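Local coordinates for EtuB protein (Clostridium kluyveri DSM 555, PDB 3IO0) that forms trimeric building blocks of a bacterial microcompartment shell, probably one that encloses enzymes of ethanol utilisation, at residues E66-E71 with F85-A90; Q52-D57 with L132-A137; A21-L26 with R38-I43; E6-A11 with I102-T107; S44-A49 with D75-A80. One frame throughout, in Å; residues are numbered along the deposited sequence.

From the N terminus, strand 7-11 opens contact 4, whose long loop closes only at helix 93-111 and encloses contacts 3, 5 and 1. Contact 3 closes first, joining the loop after strand 15-20 to the start of strand 39-45. The far end of that strand opens contact 5, and helix 50-61 opens contact 2. Strand 66-71 then opens contact 1; contact 5 closes at 75-80 before contact 1 closes at 85-90, so these two cross. Contact 2 closes last, at helix 132-138; it crosses contacts 4 and 5 and has contact 1 nested inside it. Contacts 1, 3, 4 and 5 reach one five-stranded sheet, while contact 2 pairs helices packed against it.

Contact 1 of 5, residues E66-E71 with F85-A90; sequences EVATIE and FIVLKA
Val-87 O accepts two backbone donors from the neighbouring strand, Ala-68 N at 2.7 Å and Thr-69 N at 3.2 Å, and so defines a classic beta bulge. The bulge shifts the antiparallel register by one residue and turns Ala-68 CB toward the partner strand, 3.8 Å from Val-87 CG1. The second bulge residue, Thr-69, holds OG1 anti to its backbone N (chi1 -171°), which places CG2 between N and the carbonyl carbon and lays that methyl against Val-87 CB at 3.7 Å. OG1 donates to the anti lone pair of Glu-71 OE2 at 3.0 Å. The same OE2 lies at the edge of the Phe-85 ring, near its plane, while Glu-71 OE1 is bonded to Ser-177 of the second subunit; both carboxylate oxygens are thus engaged. At the other end of the pair, Lys-89 CG also sits between N and carbonyl carbon (chi1 61°), and the rest of the chain runs extended across Glu-66, with Lys-89 CE 3.6 Å from Glu-66 OE1. The charges stay apart, Glu-66 OE1 to Lys-89 NZ being 4.5 Å, beyond a salt bridge, and NZ has a weak bond to Gly-32 O. On the opposite face of the sheet the side chains that meet are apolar: Val-67 CG2 meets Leu-88 CD2 at 3.9 Å, and Ile-70 lies beside Ile-86. Helix 132-138 covers Val-67 and Ile-70 there. The arrangement is a bulged antiparallel pair at one margin of the five-stranded sheet of a BMC domain, strand 66-71 being outermost within the chain.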
# COMPACT_ATOMS: atom_id res chain seq x y z
N GLU A 66 26.33 -2.85 -12.00
CA GLU A 66 25.26 -3.76 -12.38
C GLU A 66 24.08 -3.56 -11.43
O GLU A 66 24.21 -2.87 -10.42
CB GLU A 66 25.74 -5.20 -12.36
CG GLU A 66 26.75 -5.54 -13.43
CD GLU A 66 27.02 -7.04 -13.50
OE1 GLU A 66 27.14 -7.68 -12.43
OE2 GLU A 66 27.11 -7.58 -14.63
N VAL A 67 22.94 -4.15 -11.76
CA VAL A 67 21.73 -3.92 -11.00
C VAL A 67 21.49 -5.07 -10.04
O VAL A 67 21.29 -6.21 -10.45
CB VAL A 67 20.53 -3.71 -11.94
CG1 VAL A 67 19.22 -3.73 -11.17
CG2 VAL A 67 20.68 -2.40 -12.72
N ALA A 68 21.54 -4.77 -8.75
CA ALA A 68 21.29 -5.77 -7.72
C ALA A 68 19.79 -5.94 -7.51
O ALA A 68 19.27 -7.05 -7.56
CB ALA A 68 21.98 -5.39 -6.43
N THR A 69 19.08 -4.84 -7.31
CA THR A 69 17.65 -4.93 -7.09
C THR A 69 16.93 -3.63 -7.42
O THR A 69 17.44 -2.55 -7.15
CB THR A 69 17.33 -5.41 -5.64
OG1 THR A 69 15.94 -5.69 -5.52
CG2 THR A 69 17.70 -4.38 -4.62
N ILE A 70 15.75 -3.75 -8.02
CA ILE A 70 14.86 -2.60 -8.22
C ILE A 70 13.50 -2.95 -7.63
O ILE A 70 12.82 -3.82 -8.15
CB ILE A 70 14.67 -2.27 -9.71
CG1 ILE A 70 16.02 -2.11 -10.41
CG2 ILE A 70 13.79 -1.04 -9.88
CD1 ILE A 70 15.95 -2.31 -11.90
N GLU A 71 13.11 -2.26 -6.56
CA GLU A 71 11.82 -2.51 -5.90
C GLU A 71 10.99 -1.24 -5.75
O GLU A 71 11.53 -0.13 -5.61
CB GLU A 71 12.04 -3.16 -4.54
CG GLU A 71 13.03 -4.31 -4.58
CD GLU A 71 13.17 -5.04 -3.26
OE1 GLU A 71 12.18 -5.11 -2.49
OE2 GLU A 71 14.27 -5.56 -2.99
N PHE A 85 13.33 2.08 -4.89
CA PHE A 85 14.50 1.51 -4.22
C PHE A 85 15.39 0.75 -5.19
O PHE A 85 15.07 -0.37 -5.61
CB PHE A 85 14.08 0.62 -3.06
CG PHE A 85 15.22 -0.03 -2.32
CD1 PHE A 85 16.11 0.73 -1.57
CD2 PHE A 85 15.38 -1.41 -2.35
CE1 PHE A 85 17.17 0.13 -0.87
CE2 PHE A 85 16.42 -2.02 -1.66
CZ PHE A 85 17.32 -1.25 -0.91
N ILE A 86 16.51 1.38 -5.55
CA ILE A 86 17.42 0.86 -6.55
C ILE A 86 18.77 0.59 -5.91
O ILE A 86 19.33 1.47 -5.24
CB ILE A 86 17.60 1.86 -7.71
CG1 ILE A 86 16.28 2.04 -8.45
CG2 ILE A 86 18.68 1.39 -8.66
CD1 ILE A 86 16.23 3.27 -9.33
N VAL A 87 19.26 -0.64 -6.08
CA VAL A 87 20.59 -1.01 -5.59
C VAL A 87 21.45 -1.46 -6.76
O VAL A 87 21.09 -2.39 -7.48
CB VAL A 87 20.54 -2.09 -4.48
CG1 VAL A 87 21.93 -2.49 -4.05
CG2 VAL A 87 19.79 -1.57 -3.27
N LEU A 88 22.57 -0.77 -6.93
CA LEU A 88 23.57 -1.11 -7.93
C LEU A 88 24.75 -1.78 -7.25
O LEU A 88 25.13 -1.38 -6.15
CB LEU A 88 24.05 0.16 -8.63
CG LEU A 88 23.01 1.07 -9.27
CD1 LEU A 88 23.68 2.31 -9.86
CD2 LEU A 88 22.25 0.31 -10.34
N LYS A 89 25.32 -2.80 -7.90
CA LYS A 89 26.49 -3.50 -7.36
C LYS A 89 27.74 -3.30 -8.20
O LYS A 89 27.68 -3.15 -9.43
CB LYS A 89 26.19 -4.99 -7.18
CG LYS A 89 25.83 -5.74 -8.45
CD LYS A 89 25.65 -7.23 -8.16
CE LYS A 89 25.28 -8.02 -9.40
NZ LYS A 89 24.67 -9.31 -9.02
N ALA A 90 28.89 -3.31 -7.53
CA ALA A 90 30.19 -3.07 -8.16
C ALA A 90 31.28 -3.75 -7.37
O ALA A 90 31.14 -3.94 -6.16
CB ALA A 90 30.48 -1.57 -8.24

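Contact 2 of 5, residues Q52-D57 with L132-A137; sequences QMMAAD and LIFEKA
Phe-134 packs against Met-53 and Met-54 where the two helix segments come within 9.0 Å of each other, axis to axis. In this buried part Met-53 CB approaches the ring obliquely, 3.5 Å from Phe-134 CE1. The Met-54 side chain crosses that of Phe-134 at about a right angle; its SD lies 4.4 Å from the centroid of the Phe-134 ring and 64° off the normal, an oblique Met-aromatic contact. Ile-133 sends its branches apart: CD1 rests on Ala-56 CB at 3.9 Å, and CG2 on Met-53 CB at the same separation. Asp-57, its CG anti to the backbone N (chi1 -158°), reaches across to the first turn of the other helix. There OD1 accepts Ile-133 N at 3.0 Å with a bent N-H...O angle of 138°, and OD2 accepts the backbone N of Ser-131. The carboxylate also lies obliquely beside the ring, Asp-57 OD2 being 3.4 Å from Phe-134 CD2. Packing is looser at the two ends of helix segment 132-137. Ala-137 CB is touched just by Met-53 SD, at 4.2 Å, and Leu-132, exposed to solvent, barely contributes. Otherwise apolar, the interface buries one carboxylate whose two oxygens both take backbone N-H groups at a helix start, so the helix dipole would probably favour its negative charge.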
# COMPACT_ATOMS: atom_id res chain seq x y z
N GLN A 52 13.56 8.37 -11.22
CA GLN A 52 14.80 7.90 -10.62
C GLN A 52 15.39 6.78 -11.46
O GLN A 52 16.59 6.71 -11.65
CB GLN A 52 14.60 7.44 -9.18
CG GLN A 52 14.42 8.56 -8.16
CD GLN A 52 12.97 9.02 -8.00
OE1 GLN A 52 12.12 8.72 -8.83
NE2 GLN A 52 12.70 9.75 -6.93
N MET A 53 14.52 5.91 -11.97
CA MET A 53 14.94 4.83 -12.86
C MET A 53 15.64 5.41 -14.08
O MET A 53 16.71 4.94 -14.46
CB MET A 53 13.76 3.93 -13.26
CG MET A 53 13.12 3.18 -12.10
SD MET A 53 12.09 1.75 -12.57
CE MET A 53 10.55 2.56 -12.91
N MET A 54 15.05 6.46 -14.68
CA MET A 54 15.68 7.14 -15.82
C MET A 54 17.09 7.57 -15.46
O MET A 54 18.05 7.24 -16.17
CB MET A 54 14.87 8.36 -16.28
CG MET A 54 13.61 8.07 -17.12
SD MET A 54 13.81 7.05 -18.60
CE MET A 54 15.33 7.76 -19.25
N ALA A 55 17.22 8.29 -14.34
CA ALA A 55 18.52 8.76 -13.84
C ALA A 55 19.49 7.61 -13.57
O ALA A 55 20.66 7.71 -13.89
CB ALA A 55 18.33 9.62 -12.61
N ALA A 56 19.01 6.51 -12.99
CA ALA A 56 19.87 5.38 -12.72
C ALA A 56 20.28 4.63 -14.00
O ALA A 56 21.38 4.05 -14.07
CB ALA A 56 19.21 4.44 -11.73
N ASP A 57 19.41 4.62 -15.01
CA ASP A 57 19.74 3.96 -16.26
C ASP A 57 20.85 4.74 -16.96
O ASP A 57 21.79 4.14 -17.50
CB ASP A 57 18.51 3.80 -17.15
CG ASP A 57 18.65 2.68 -18.19
OD1 ASP A 57 19.03 1.54 -17.82
OD2 ASP A 57 18.36 2.94 -19.39
N LEU A 132 20.38 -1.55 -18.56
CA LEU A 132 20.20 -2.49 -17.45
C LEU A 132 19.02 -2.24 -16.51
O LEU A 132 18.37 -3.20 -16.09
CB LEU A 132 21.48 -2.59 -16.64
CG LEU A 132 22.66 -3.16 -17.40
CD1 LEU A 132 23.95 -2.69 -16.75
CD2 LEU A 132 22.58 -4.67 -17.39
N ILE A 133 18.75 -0.98 -16.18
CA ILE A 133 17.62 -0.70 -15.29
C ILE A 133 16.31 -1.21 -15.87
O ILE A 133 15.66 -2.08 -15.27
CB ILE A 133 17.50 0.79 -14.91
CG1 ILE A 133 18.66 1.19 -13.99
CG2 ILE A 133 16.16 1.07 -14.21
CD1 ILE A 133 18.53 0.67 -12.56
N PHE A 134 15.94 -0.71 -17.05
CA PHE A 134 14.65 -1.01 -17.65
C PHE A 134 14.59 -2.42 -18.20
O PHE A 134 13.51 -2.97 -18.37
CB PHE A 134 14.30 0.00 -18.72
CG PHE A 134 14.28 1.41 -18.21
CD1 PHE A 134 13.45 1.76 -17.15
CD2 PHE A 134 15.10 2.37 -18.77
CE1 PHE A 134 13.44 3.06 -16.66
CE2 PHE A 134 15.09 3.68 -18.30
CZ PHE A 134 14.26 4.03 -17.24
N GLU A 135 15.76 -3.00 -18.45
CA GLU A 135 15.81 -4.41 -18.79
C GLU A 135 15.42 -5.28 -17.60
O GLU A 135 14.69 -6.25 -17.74
CB GLU A 135 17.19 -4.80 -19.27
CG GLU A 135 17.66 -4.04 -20.46
CD GLU A 135 18.98 -4.54 -20.94
OE1 GLU A 135 19.62 -3.84 -21.74
OE2 GLU A 135 19.39 -5.65 -20.51
N LYS A 136 15.90 -4.93 -16.42
CA LYS A 136 15.57 -5.69 -15.23
C LYS A 136 14.13 -5.39 -14.75
O LYS A 136 13.41 -6.30 -14.33
CB LYS A 136 16.61 -5.45 -14.12
CG LYS A 136 16.43 -6.28 -12.85
CD LYS A 136 17.69 -7.09 -12.57
CE LYS A 136 17.91 -7.34 -11.07
NZ LYS A 136 16.87 -8.22 -10.45
N ALA A 137 13.72 -4.13 -14.82
CA ALA A 137 12.43 -3.73 -14.27
C ALA A 137 11.26 -4.19 -15.13
O ALA A 137 10.23 -4.59 -14.62
CB ALA A 137 12.38 -2.21 -14.06

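Contact 3 of 5, residues A21-L26 with R38-I43; sequences ANVDSL and RSIGII
Val-23 and Arg-38 are joined by a backbone bond, Val-23 N to Arg-38 O, 2.8 Å long and nearly straight at 169°. Val-23 holds CG1 anti to its own N (chi1 180°), so that CG2 falls beside N and close to the accepting Arg-38 O, and meets Ile-40 CG1 at 3.5 Å. Next to this bond Asn-22 brings its amide over one face of the Arg-38 guanidinium, the two planes 83° apart. Both groups offer N-H there, so nothing is bonded, and the very close approach modelled for ND2 is doubtful. Ala-21 O lies against Ser-39 CB. In the next shell Ser-39 OG is bonded to Ala-90 O, tying this strand start to strand 84-90, and Val-23 O is bonded to His-28 NE2. The chain after Val-23 is shaped by an Asx turn, Asp-24 OD2 accepting Leu-26 N at 3.0 Å. Lys-166 and Asp-162 of the second subunit bond Asn-22 O and Asp-24 N, placing the loop at a subunit interface. The contact lies where the loop leaving strand 15-20 passes the start of strand 39-45, itself flanked by strands 15-20 and 84-90, with Val-93 of helix 93-111 against Ala-21 and Ser-39.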
# COMPACT_ATOMS: atom_id res chain seq x y z
N ALA A 21 30.53 0.31 1.24
CA ALA A 21 31.83 -0.15 0.75
C ALA A 21 31.95 -1.67 0.70
O ALA A 21 32.35 -2.24 -0.33
CB ALA A 21 32.94 0.45 1.58
N ASN A 22 31.62 -2.32 1.81
CA ASN A 22 31.80 -3.75 1.91
C ASN A 22 30.65 -4.43 2.63
O ASN A 22 30.74 -4.69 3.82
CB ASN A 22 33.10 -4.04 2.63
CG ASN A 22 34.17 -4.57 1.70
OD1 ASN A 22 35.13 -3.87 1.37
ND2 ASN A 22 34.00 -5.81 1.27
N VAL A 23 29.58 -4.72 1.89
CA VAL A 23 28.33 -5.17 2.51
C VAL A 23 28.56 -6.44 3.32
O VAL A 23 29.23 -7.36 2.85
CB VAL A 23 27.23 -5.40 1.45
CG1 VAL A 23 25.92 -5.88 2.10
CG2 VAL A 23 26.98 -4.12 0.67
N ASP A 24 28.03 -6.46 4.54
CA ASP A 24 28.16 -7.64 5.39
C ASP A 24 27.68 -8.87 4.66
O ASP A 24 26.64 -8.85 4.01
CB ASP A 24 27.38 -7.47 6.69
CG ASP A 24 27.76 -8.52 7.72
OD1 ASP A 24 28.55 -8.18 8.65
OD2 ASP A 24 27.30 -9.68 7.59
N SER A 25 28.45 -9.95 4.77
CA SER A 25 28.20 -11.15 3.97
C SER A 25 26.84 -11.83 4.26
O SER A 25 26.30 -12.56 3.42
CB SER A 25 29.34 -12.14 4.13
OG SER A 25 29.26 -12.78 5.39
N LEU A 26 26.29 -11.57 5.44
CA LEU A 26 24.95 -12.06 5.77
C LEU A 26 23.85 -11.48 4.87
O LEU A 26 22.78 -12.07 4.74
CB LEU A 26 24.63 -11.78 7.24
CG LEU A 26 25.38 -12.61 8.28
CD1 LEU A 26 25.25 -11.95 9.65
CD2 LEU A 26 24.85 -14.03 8.32
N ARG A 38 31.03 -6.80 -3.57
CA ARG A 38 30.25 -6.52 -2.37
C ARG A 38 30.14 -5.05 -2.05
O ARG A 38 29.98 -4.69 -0.88
CB ARG A 38 30.80 -7.24 -1.13
CG ARG A 38 31.89 -8.23 -1.40
CD ARG A 38 33.23 -7.71 -0.92
NE ARG A 38 33.72 -8.48 0.23
CZ ARG A 38 35.00 -8.54 0.61
NH1 ARG A 38 35.94 -7.87 -0.07
NH2 ARG A 38 35.35 -9.27 1.66
N SER A 39 30.24 -4.19 -3.05
CA SER A 39 29.98 -2.80 -2.77
C SER A 39 28.73 -2.33 -3.50
O SER A 39 28.43 -2.77 -4.60
CB SER A 39 31.20 -1.92 -3.05
OG SER A 39 31.59 -2.04 -4.40
N ILE A 40 28.02 -1.42 -2.86
CA ILE A 40 26.63 -1.15 -3.14
C ILE A 40 26.42 0.34 -3.38
O ILE A 40 27.04 1.19 -2.72
CB ILE A 40 25.74 -1.76 -1.98
CG1 ILE A 40 25.37 -3.19 -2.30
CG2 ILE A 40 24.47 -1.00 -1.67
CD1 ILE A 40 25.36 -3.50 -3.78
N GLY A 41 25.58 0.65 -4.36
CA GLY A 41 25.13 2.01 -4.57
C GLY A 41 23.62 2.03 -4.48
O GLY A 41 22.95 1.18 -5.08
N ILE A 42 23.07 2.98 -3.73
CA ILE A 42 21.63 3.03 -3.49
C ILE A 42 21.01 4.33 -3.95
O ILE A 42 21.54 5.41 -3.69
CB ILE A 42 21.31 2.82 -1.99
CG1 ILE A 42 21.80 1.45 -1.51
CG2 ILE A 42 19.81 3.01 -1.72
CD1 ILE A 42 22.00 1.35 -0.02
N ILE A 43 19.90 4.22 -4.66
CA ILE A 43 19.01 5.36 -4.90
C ILE A 43 17.69 4.99 -4.26
O ILE A 43 17.09 3.98 -4.63
CB ILE A 43 18.83 5.70 -6.40
CG1 ILE A 43 20.18 5.92 -7.09
CG2 ILE A 43 17.97 6.93 -6.57
CD1 ILE A 43 20.93 7.15 -6.60

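Contact 4 of 5, residues E6-A11 with I102-T107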
# COMPACT_ATOMS: atom_id res chain seq x y z
N GLU A 6 29.30 6.84 3.94
CA GLU A 6 28.24 6.22 3.16
C GLU A 6 27.22 7.18 2.52
O GLU A 6 26.52 6.79 1.60
CB GLU A 6 27.48 5.23 4.03
CG GLU A 6 28.21 3.93 4.31
CD GLU A 6 29.21 4.03 5.44
OE1 GLU A 6 29.40 5.12 6.03
OE2 GLU A 6 29.82 2.98 5.74
N PHE A 7 27.12 8.40 3.03
CA PHE A 7 26.20 9.39 2.47
C PHE A 7 26.73 9.96 1.15
O PHE A 7 27.94 9.96 0.92
CB PHE A 7 25.99 10.53 3.46
CG PHE A 7 25.04 11.59 2.99
CD1 PHE A 7 23.67 11.37 2.99
CD2 PHE A 7 25.52 12.81 2.55
CE1 PHE A 7 22.79 12.36 2.55
CE2 PHE A 7 24.64 13.80 2.11
CZ PHE A 7 23.28 13.58 2.12
N VAL A 8 25.82 10.43 0.29
CA VAL A 8 26.21 10.99 -0.99
C VAL A 8 25.41 12.25 -1.43
O VAL A 8 25.93 13.02 -2.23
CB VAL A 8 26.22 9.91 -2.14
CG1 VAL A 8 27.07 10.36 -3.32
CG2 VAL A 8 26.73 8.55 -1.66
N GLY A 9 24.21 12.50 -0.88
CA GLY A 9 23.19 13.48 -1.41
C GLY A 9 22.03 12.54 -1.68
O GLY A 9 22.24 11.36 -1.42
N THR A 10 20.82 12.89 -2.14
CA THR A 10 19.99 14.12 -2.13
C THR A 10 19.56 14.68 -3.49
O THR A 10 20.36 15.26 -4.21
CB THR A 10 20.28 15.15 -1.05
OG1 THR A 10 20.07 14.50 0.21
CG2 THR A 10 19.28 16.33 -1.12
N ALA A 11 18.28 14.46 -3.81
CA ALA A 11 17.61 15.07 -4.96
C ALA A 11 16.10 15.15 -4.68
O ALA A 11 15.66 14.75 -3.60
CB ALA A 11 17.88 14.27 -6.24
N ILE A 102 25.96 10.28 -10.49
CA ILE A 102 25.26 10.54 -11.75
C ILE A 102 23.75 10.52 -11.56
O ILE A 102 23.06 11.45 -11.99
CB ILE A 102 25.61 9.49 -12.85
CG1 ILE A 102 27.08 9.57 -13.23
CG2 ILE A 102 24.75 9.68 -14.09
CD1 ILE A 102 27.54 8.41 -14.08
N ALA A 103 23.24 9.47 -10.90
CA ALA A 103 21.80 9.28 -10.72
C ALA A 103 21.16 10.40 -9.93
O ALA A 103 20.06 10.84 -10.27
CB ALA A 103 21.53 7.95 -10.06
N LEU A 104 21.86 10.88 -8.90
CA LEU A 104 21.42 12.04 -8.13
C LEU A 104 21.38 13.32 -8.95
O LEU A 104 20.40 14.08 -8.88
CB LEU A 104 22.33 12.24 -6.92
CG LEU A 104 22.11 11.33 -5.72
CD1 LEU A 104 23.23 11.57 -4.71
CD2 LEU A 104 20.74 11.55 -5.09
N LYS A 105 22.43 13.56 -9.73
CA LYS A 105 22.50 14.73 -10.62
C LYS A 105 21.32 14.78 -11.58
O LYS A 105 20.79 15.85 -11.83
CB LYS A 105 23.80 14.74 -11.43
CG LYS A 105 24.62 16.04 -11.31
CD LYS A 105 23.93 17.29 -11.90
CE LYS A 105 24.25 17.49 -13.40
NZ LYS A 105 25.72 17.43 -13.72
N GLN A 106 20.92 13.62 -12.10
CA GLN A 106 19.93 13.54 -13.17
C GLN A 106 18.48 13.42 -12.70
O GLN A 106 17.55 13.62 -13.48
CB GLN A 106 20.26 12.38 -14.12
CG GLN A 106 21.62 12.49 -14.81
CD GLN A 106 21.83 13.85 -15.46
OE1 GLN A 106 20.95 14.37 -16.17
NE2 GLN A 106 22.99 14.45 -15.20
N THR A 107 18.30 13.10 -11.43
CA THR A 107 16.97 12.84 -10.91
C THR A 107 16.01 14.01 -11.14
O THR A 107 14.97 13.84 -11.76
CB THR A 107 17.01 12.41 -9.42
OG1 THR A 107 17.52 11.08 -9.35
CG2 THR A 107 15.64 12.42 -8.79
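Leu-104 is the residue of helix segment 102-107 that makes most of the contact with strand 7-11, which runs nearly along the helix, at 19° and 7.6 Å between axes. Leu-104 keeps CG anti to its carbonyl carbon (chi1 -78°), and its two methyls rest side by side on the Gly-9/Thr-10 backbone. CD1 reaches Gly-9 C at 3.4 Å and, more loosely, Val-8 CG1 at 4.3 Å. CD2 covers the peptide of Thr-10 and ends 4.1 Å from Ala-11 CB. CD1 thus lies on bare backbone at Gly-9, whose phi of 119° is one that glycine adopts readily, and CD2 on the peptide N of Thr-10. Lys-105 and Gln-106 point away from the strand, Gln-106 packing on Ala-55 of helix 50-61. Thr-107 turns back to it: its CB lies 3.8 Å from Ala-11 CB, so that Ala-11 rests against residues of two successive turns. Thr-107 OG1 donates to Ala-103 O at 2.7 Å. Thr-10 and Ala-11, both facing Thr-15, form a G1 beta bulge toward strand 15-20. The two segments share no hydrogen bond; the hydrogen bonds lie within the helix and along the sheet, for example between Gly-9 and Gly-17, and contact between them rests on dispersion and burial of apolar surface.

Contact 5 of 5, residues S44-A49 with D75-A80; sequences SARVGA and DTKGGA
Arg-46 presents NE and NH2 together to the two carboxylate oxygens of Asp-75, forming a bidentate salt bridge. Arg-46 NE donates to Asp-75 OD2 at 2.7 Å, with an N-H...O angle of 158°, and Arg-46 NH2 to Asp-75 OD1 at 2.8 Å; both oxygens use their syn lone pairs. The OD2 bond lies in the guanidinium plane, but the carboxylate is twisted by 37° against it, which lifts OD1 out. Asp-75 CG stands anti to the backbone N (chi1 -155°), which carries CG toward Arg-46. The third nitrogen, Arg-46 NH1, bonds Ala-119 O of the second subunit, and Asn-187 of that subunit donates to Asp-75 OD2, so the pair is pinned at an interface. Among the van der Waals contacts, Lys-77 crosses the arginine at about a right angle and lays its CG over one guanidinium face, 3.5 Å from Arg-46 CZ. Val-47 CG2 makes an apolar contact with Lys-77 CB at 3.7 Å. Val-47 CG1 approaches Thr-76 OG1, a hydroxyl bonded to His-82 O. Like charges also come near, with Arg-46 NH1 4.5 Å from Lys-77 NZ, whose salt bridge to Asp-14 probably eases the repulsion. The contact joins the turn between strand 39-45 and helix 50-61 to the loop linking strands 66-71 and 84-90, beside the turn between strands 7-11 and 15-20 that carries Asp-14.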
# COMPACT_ATOMS: atom_id res chain seq x y z
N SER A 44 17.27 5.78 -3.28
CA SER A 44 16.05 5.51 -2.54
C SER A 44 15.24 6.79 -2.44
O SER A 44 15.81 7.84 -2.15
CB SER A 44 16.41 5.00 -1.13
OG SER A 44 15.27 4.45 -0.47
N ALA A 45 13.93 6.73 -2.70
CA ALA A 45 13.10 7.93 -2.65
C ALA A 45 11.67 7.68 -2.20
O ALA A 45 11.13 6.57 -2.36
CB ALA A 45 13.08 8.62 -3.99
N ARG A 46 11.06 8.72 -1.65
CA ARG A 46 9.68 8.64 -1.19
C ARG A 46 8.74 8.85 -2.35
O ARG A 46 7.70 8.19 -2.43
CB ARG A 46 9.40 9.67 -0.10
CG ARG A 46 10.31 9.56 1.14
CD ARG A 46 10.08 8.29 1.94
NE ARG A 46 8.66 8.05 2.22
CZ ARG A 46 7.92 8.74 3.08
NH1 ARG A 46 8.45 9.75 3.77
NH2 ARG A 46 6.64 8.43 3.25
N VAL A 47 9.09 9.75 -3.26
CA VAL A 47 8.17 10.12 -4.35
C VAL A 47 8.69 9.80 -5.75
O VAL A 47 9.71 10.35 -6.20
CB VAL A 47 7.70 11.61 -4.24
CG1 VAL A 47 6.81 11.99 -5.43
CG2 VAL A 47 6.97 11.85 -2.92
N GLY A 48 7.97 8.92 -6.44
CA GLY A 48 8.24 8.60 -7.85
C GLY A 48 9.07 7.35 -8.00
O GLY A 48 9.55 6.80 -7.01
N ALA A 49 9.24 6.91 -9.24
CA ALA A 49 10.05 5.73 -9.55
C ALA A 49 10.62 5.77 -10.97
O ALA A 49 11.82 5.55 -11.14
CB ALA A 49 9.27 4.44 -9.31
N ASP A 75 4.29 4.53 -1.82
CA ASP A 75 4.68 5.64 -1.02
C ASP A 75 3.99 6.84 -1.64
O ASP A 75 2.78 6.77 -1.93
CB ASP A 75 6.19 5.78 -1.09
CG ASP A 75 6.75 6.47 0.12
OD1 ASP A 75 6.02 7.28 0.74
OD2 ASP A 75 7.91 6.19 0.47
N THR A 76 4.73 7.94 -1.78
CA THR A 76 4.47 8.95 -2.79
C THR A 76 3.44 10.04 -2.54
O THR A 76 2.94 10.56 -3.50
CB THR A 76 4.04 8.30 -4.13
OG1 THR A 76 4.46 9.11 -5.23
CG2 THR A 76 2.54 8.15 -4.20
N LYS A 77 3.11 10.44 -1.32
CA LYS A 77 3.74 10.13 -0.09
C LYS A 77 2.64 10.51 0.91
O LYS A 77 2.76 11.54 1.57
CB LYS A 77 4.94 11.06 0.04
CG LYS A 77 5.78 10.90 1.26
CD LYS A 77 6.08 12.26 1.88
CE LYS A 77 7.35 12.92 1.36
NZ LYS A 77 7.81 13.99 2.30
N GLY A 78 1.49 9.82 0.92
CA GLY A 78 0.92 9.07 -0.21
C GLY A 78 -0.41 9.73 -0.58
O GLY A 78 -0.69 10.76 -0.04
N GLY A 79 -1.21 9.21 -1.51
CA GLY A 79 -0.84 8.17 -2.50
C GLY A 79 -0.29 9.02 -3.61
O GLY A 79 0.30 10.03 -3.28
N ALA A 80 -0.47 8.69 -4.89
CA ALA A 80 -1.12 7.48 -5.39
C ALA A 80 -0.15 6.52 -6.13
O ALA A 80 -0.60 5.52 -6.69
CB ALA A 80 -2.26 7.88 -6.32